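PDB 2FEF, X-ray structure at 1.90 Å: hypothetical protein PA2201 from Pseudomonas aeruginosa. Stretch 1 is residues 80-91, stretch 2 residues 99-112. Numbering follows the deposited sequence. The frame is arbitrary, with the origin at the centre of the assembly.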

# COMPACT_ATOMS: atom_id res chain seq x y z
N ALA B 80 9.85 8.39 -5.79
CA ALA B 80 10.80 8.47 -6.92
C ALA B 80 11.31 7.08 -7.30
O ALA B 80 11.41 6.74 -8.49
CB ALA B 80 11.97 9.40 -6.55
N GLU B 81 11.61 6.24 -6.31
CA GLU B 81 12.00 4.83 -6.61
C GLU B 81 10.88 4.07 -7.30
O GLU B 81 11.11 3.31 -8.21
CB GLU B 81 12.39 4.07 -5.31
CG GLU B 81 13.66 4.59 -4.61
CD GLU B 81 14.17 3.65 -3.49
OE1 GLU B 81 13.72 2.49 -3.37
OE2 GLU B 81 15.03 4.11 -2.71
N ASN B 82 9.65 4.26 -6.83
CA ASN B 82 8.50 3.57 -7.45
C ASN B 82 8.30 4.00 -8.90
O ASN B 82 7.90 3.19 -9.76
CB ASN B 82 7.21 3.86 -6.65
CG ASN B 82 7.22 3.27 -5.23
OD1 ASN B 82 8.01 2.35 -4.88
ND2 ASN B 82 6.34 3.81 -4.40
N ALA B 83 8.55 5.29 -9.17
CA ALA B 83 8.50 5.76 -10.56
C ALA B 83 9.62 5.16 -11.39
O ALA B 83 9.41 4.82 -12.55
CB ALA B 83 8.53 7.32 -10.65
N SER B 84 10.81 5.02 -10.83
CA SER B 84 11.88 4.27 -11.54
C SER B 84 11.49 2.80 -11.85
O SER B 84 11.81 2.29 -12.91
CB SER B 84 13.19 4.31 -10.72
OG SER B 84 13.81 5.59 -10.86
N THR B 85 10.85 2.13 -10.89
CA THR B 85 10.40 0.73 -11.10
C THR B 85 9.30 0.71 -12.13
O THR B 85 9.31 -0.13 -13.01
CB THR B 85 9.99 0.06 -9.77
OG1 THR B 85 11.03 0.29 -8.81
CG2 THR B 85 9.81 -1.43 -9.97
N LEU B 86 8.40 1.67 -12.09
CA LEU B 86 7.38 1.76 -13.14
C LEU B 86 8.03 1.86 -14.51
O LEU B 86 7.62 1.18 -15.46
CB LEU B 86 6.47 2.99 -12.90
CG LEU B 86 5.16 2.91 -13.71
CD1 LEU B 86 4.15 1.93 -13.12
CD2 LEU B 86 4.51 4.32 -13.82
N LEU B 87 9.05 2.72 -14.62
CA LEU B 87 9.75 2.87 -15.92
C LEU B 87 10.34 1.53 -16.36
O LEU B 87 10.14 1.10 -17.50
CB LEU B 87 10.85 3.96 -15.81
CG LEU B 87 11.67 4.18 -17.11
CD1 LEU B 87 10.79 4.46 -18.27
CD2 LEU B 87 12.63 5.33 -16.86
N LEU B 88 11.03 0.86 -15.46
CA LEU B 88 11.58 -0.46 -15.75
C LEU B 88 10.52 -1.45 -16.22
O LEU B 88 10.69 -2.12 -17.24
CB LEU B 88 12.35 -0.98 -14.51
CG LEU B 88 12.95 -2.37 -14.72
CD1 LEU B 88 14.02 -2.37 -15.84
CD2 LEU B 88 13.49 -2.89 -13.40
N LYS B 89 9.41 -1.56 -15.50
CA LYS B 89 8.34 -2.45 -15.93
C LYS B 89 7.82 -2.09 -17.33
O LYS B 89 7.48 -2.97 -18.14
CB LYS B 89 7.20 -2.36 -14.91
CG LYS B 89 7.61 -2.93 -13.56
CD LYS B 89 7.66 -4.47 -13.61
CE LYS B 89 8.45 -4.99 -12.41
NZ LYS B 89 8.56 -6.48 -12.54
N ALA B 90 7.73 -0.79 -17.62
CA ALA B 90 7.26 -0.35 -18.93
C ALA B 90 8.26 -0.75 -20.06
O ALA B 90 7.85 -1.13 -21.15
CB ALA B 90 7.06 1.16 -18.91
N ILE B 91 9.55 -0.67 -19.79
CA ILE B 91 10.57 -1.19 -20.71
C ILE B 91 10.37 -2.70 -20.97
O ILE B 91 10.30 -3.17 -22.15
CB ILE B 91 12.04 -0.94 -20.18
CG1 ILE B 91 12.28 0.58 -19.97
CG2 ILE B 91 13.06 -1.53 -21.25
CD1 ILE B 91 13.55 0.90 -19.20
N GLU B 99 6.05 6.61 -25.20
CA GLU B 99 5.39 6.25 -23.94
C GLU B 99 6.36 6.16 -22.78
O GLU B 99 6.05 6.62 -21.66
CB GLU B 99 4.56 4.96 -24.06
CG GLU B 99 3.26 5.16 -24.88
CD GLU B 99 3.52 5.54 -26.34
OE1 GLU B 99 4.28 4.82 -27.03
OE2 GLU B 99 2.94 6.57 -26.80
N LEU B 100 7.53 5.57 -23.03
CA LEU B 100 8.55 5.47 -21.99
C LEU B 100 9.02 6.87 -21.59
O LEU B 100 9.19 7.17 -20.40
CB LEU B 100 9.75 4.67 -22.50
CG LEU B 100 9.57 3.18 -22.76
CD1 LEU B 100 10.92 2.58 -23.23
CD2 LEU B 100 9.04 2.49 -21.50
N ARG B 101 9.19 7.73 -22.60
CA ARG B 101 9.62 9.13 -22.32
C ARG B 101 8.61 9.88 -21.42
O ARG B 101 9.00 10.59 -20.49
CB ARG B 101 9.90 9.89 -23.62
CG ARG B 101 10.62 11.25 -23.40
CD ARG B 101 10.76 11.98 -24.75
NE ARG B 101 11.79 13.02 -24.70
CZ ARG B 101 11.57 14.26 -24.26
NH1 ARG B 101 10.36 14.62 -23.85
NH2 ARG B 101 12.56 15.14 -24.22
N SER B 102 7.32 9.65 -21.66
CA SER B 102 6.27 10.23 -20.83
C SER B 102 6.38 9.81 -19.37
O SER B 102 6.04 10.58 -18.47
CB SER B 102 4.89 9.90 -21.41
OG SER B 102 4.44 8.61 -20.96
N ILE B 103 6.86 8.59 -19.10
CA ILE B 103 7.13 8.14 -17.74
C ILE B 103 8.42 8.74 -17.23
O ILE B 103 8.45 9.26 -16.12
CB ILE B 103 7.15 6.59 -17.62
CG1 ILE B 103 5.81 6.04 -18.13
CG2 ILE B 103 7.43 6.13 -16.15
CD1 ILE B 103 5.83 4.51 -18.48
N TYR B 104 9.47 8.67 -18.03
CA TYR B 104 10.79 9.16 -17.67
C TYR B 104 10.78 10.64 -17.22
O TYR B 104 11.45 11.01 -16.25
CB TYR B 104 11.78 8.98 -18.84
CG TYR B 104 13.15 9.55 -18.46
CD1 TYR B 104 14.04 8.82 -17.63
CD2 TYR B 104 13.50 10.84 -18.83
CE1 TYR B 104 15.26 9.38 -17.22
CE2 TYR B 104 14.72 11.41 -18.43
CZ TYR B 104 15.59 10.68 -17.66
OH TYR B 104 16.77 11.28 -17.31
N LEU B 105 9.99 11.47 -17.88
CA LEU B 105 9.96 12.89 -17.50
C LEU B 105 9.52 13.05 -16.05
O LEU B 105 10.05 13.89 -15.33
CB LEU B 105 9.06 13.71 -18.41
CG LEU B 105 9.53 13.89 -19.86
CD1 LEU B 105 8.61 14.88 -20.54
CD2 LEU B 105 11.00 14.34 -19.97
N GLU B 106 8.56 12.21 -15.63
CA GLU B 106 8.06 12.29 -14.24
C GLU B 106 8.94 11.58 -13.25
O GLU B 106 9.04 12.00 -12.08
CB GLU B 106 6.63 11.75 -14.14
CG GLU B 106 5.62 12.59 -14.93
CD GLU B 106 5.63 14.02 -14.46
OE1 GLU B 106 5.78 14.24 -13.23
OE2 GLU B 106 5.49 14.93 -15.29
N THR B 107 9.57 10.50 -13.70
CA THR B 107 10.55 9.81 -12.86
C THR B 107 11.69 10.78 -12.52
O THR B 107 12.04 10.98 -11.34
CB THR B 107 11.13 8.60 -13.58
OG1 THR B 107 10.06 7.78 -14.07
CG2 THR B 107 12.08 7.82 -12.65
N ALA B 108 12.25 11.41 -13.55
CA ALA B 108 13.28 12.44 -13.35
C ALA B 108 12.79 13.60 -12.47
O ALA B 108 13.52 14.04 -11.57
CB ALA B 108 13.78 12.95 -14.71
N ALA B 109 11.56 14.07 -12.71
CA ALA B 109 11.00 15.19 -11.91
C ALA B 109 10.85 14.77 -10.46
O ALA B 109 11.14 15.54 -9.58
CB ALA B 109 9.66 15.61 -12.45
N LEU B 110 10.37 13.56 -10.21
CA LEU B 110 10.18 13.15 -8.82
C LEU B 110 11.51 13.03 -8.09
O LEU B 110 11.58 13.41 -6.92
CB LEU B 110 9.35 11.86 -8.71
CG LEU B 110 7.85 12.03 -9.01
CD1 LEU B 110 7.29 10.61 -9.25
CD2 LEU B 110 7.11 12.82 -7.87
N TRP B 111 12.54 12.48 -8.75
CA TRP B 111 13.88 12.44 -8.14
C TRP B 111 14.44 13.84 -7.79
O TRP B 111 14.97 14.06 -6.70
CB TRP B 111 14.86 11.66 -9.03
CG TRP B 111 14.76 10.16 -8.85
CD1 TRP B 111 14.10 9.27 -9.68
CD2 TRP B 111 15.31 9.39 -7.78
NE1 TRP B 111 14.25 7.99 -9.19
CE2 TRP B 111 14.95 8.04 -8.01
CE3 TRP B 111 16.04 9.72 -6.61
CZ2 TRP B 111 15.35 7.00 -7.14
CZ3 TRP B 111 16.44 8.69 -5.76
CH2 TRP B 111 16.07 7.34 -6.03
N LEU B 112 14.30 14.77 -8.74
CA LEU B 112 14.71 16.16 -8.56
C LEU B 112 13.91 16.84 -7.43
O LEU B 112 14.52 17.45 -6.55
CB LEU B 112 14.46 16.92 -9.86
CG LEU B 112 14.92 18.37 -9.90
CD1 LEU B 112 16.42 18.43 -9.60
CD2 LEU B 112 14.58 18.95 -11.26

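Antiparallel helices pack closely where small residues let the backbones approach and larger side chains fill the gaps between turns, and residues 80-91 and 99-112 of PA2201 illustrate the principle. Their axes run at 160° and come within 8.6 Å, burying 664 Å² in all.

Along the second helix, Leu-100 makes the first contact: its CB points sideways, but the chain end reaches back, placing CD2 3.5 Å from CB of Ala-90. Ile-103, one turn on, is a knob among Ala-83, Leu-86, Leu-87 and Ala-90, its CD1 lying 3.6 Å from Ala-90 CB. Leu-87 answers as a knob among Leu-100, Ile-103, Tyr-104 and Thr-107, and its CD2 meets the edge of the Tyr-104 ring at CD1, 3.8 Å away.

Thr-107 fits among Ala-80, Ala-83, Ser-84 and Leu-87. Its OG1 donates to Ile-103 O (3.0 Å) within its own helix, so the hydroxyl is satisfied inside an otherwise largely apolar seam. Here the CA atoms of Thr-107 and Ala-83 are just 5.1 Å apart. Leu-110 then sets CD1 3.8 Å from Ala-83 CB.

Trp-111 combines two kinds of contact. Ala-80 CB sits over the face of its five-membered ring, 3.5 Å from the centroid, in a CH-pi contact, while at the ring edge NE1 donates a hydrogen bond to Ser-84 OG (3.0 Å).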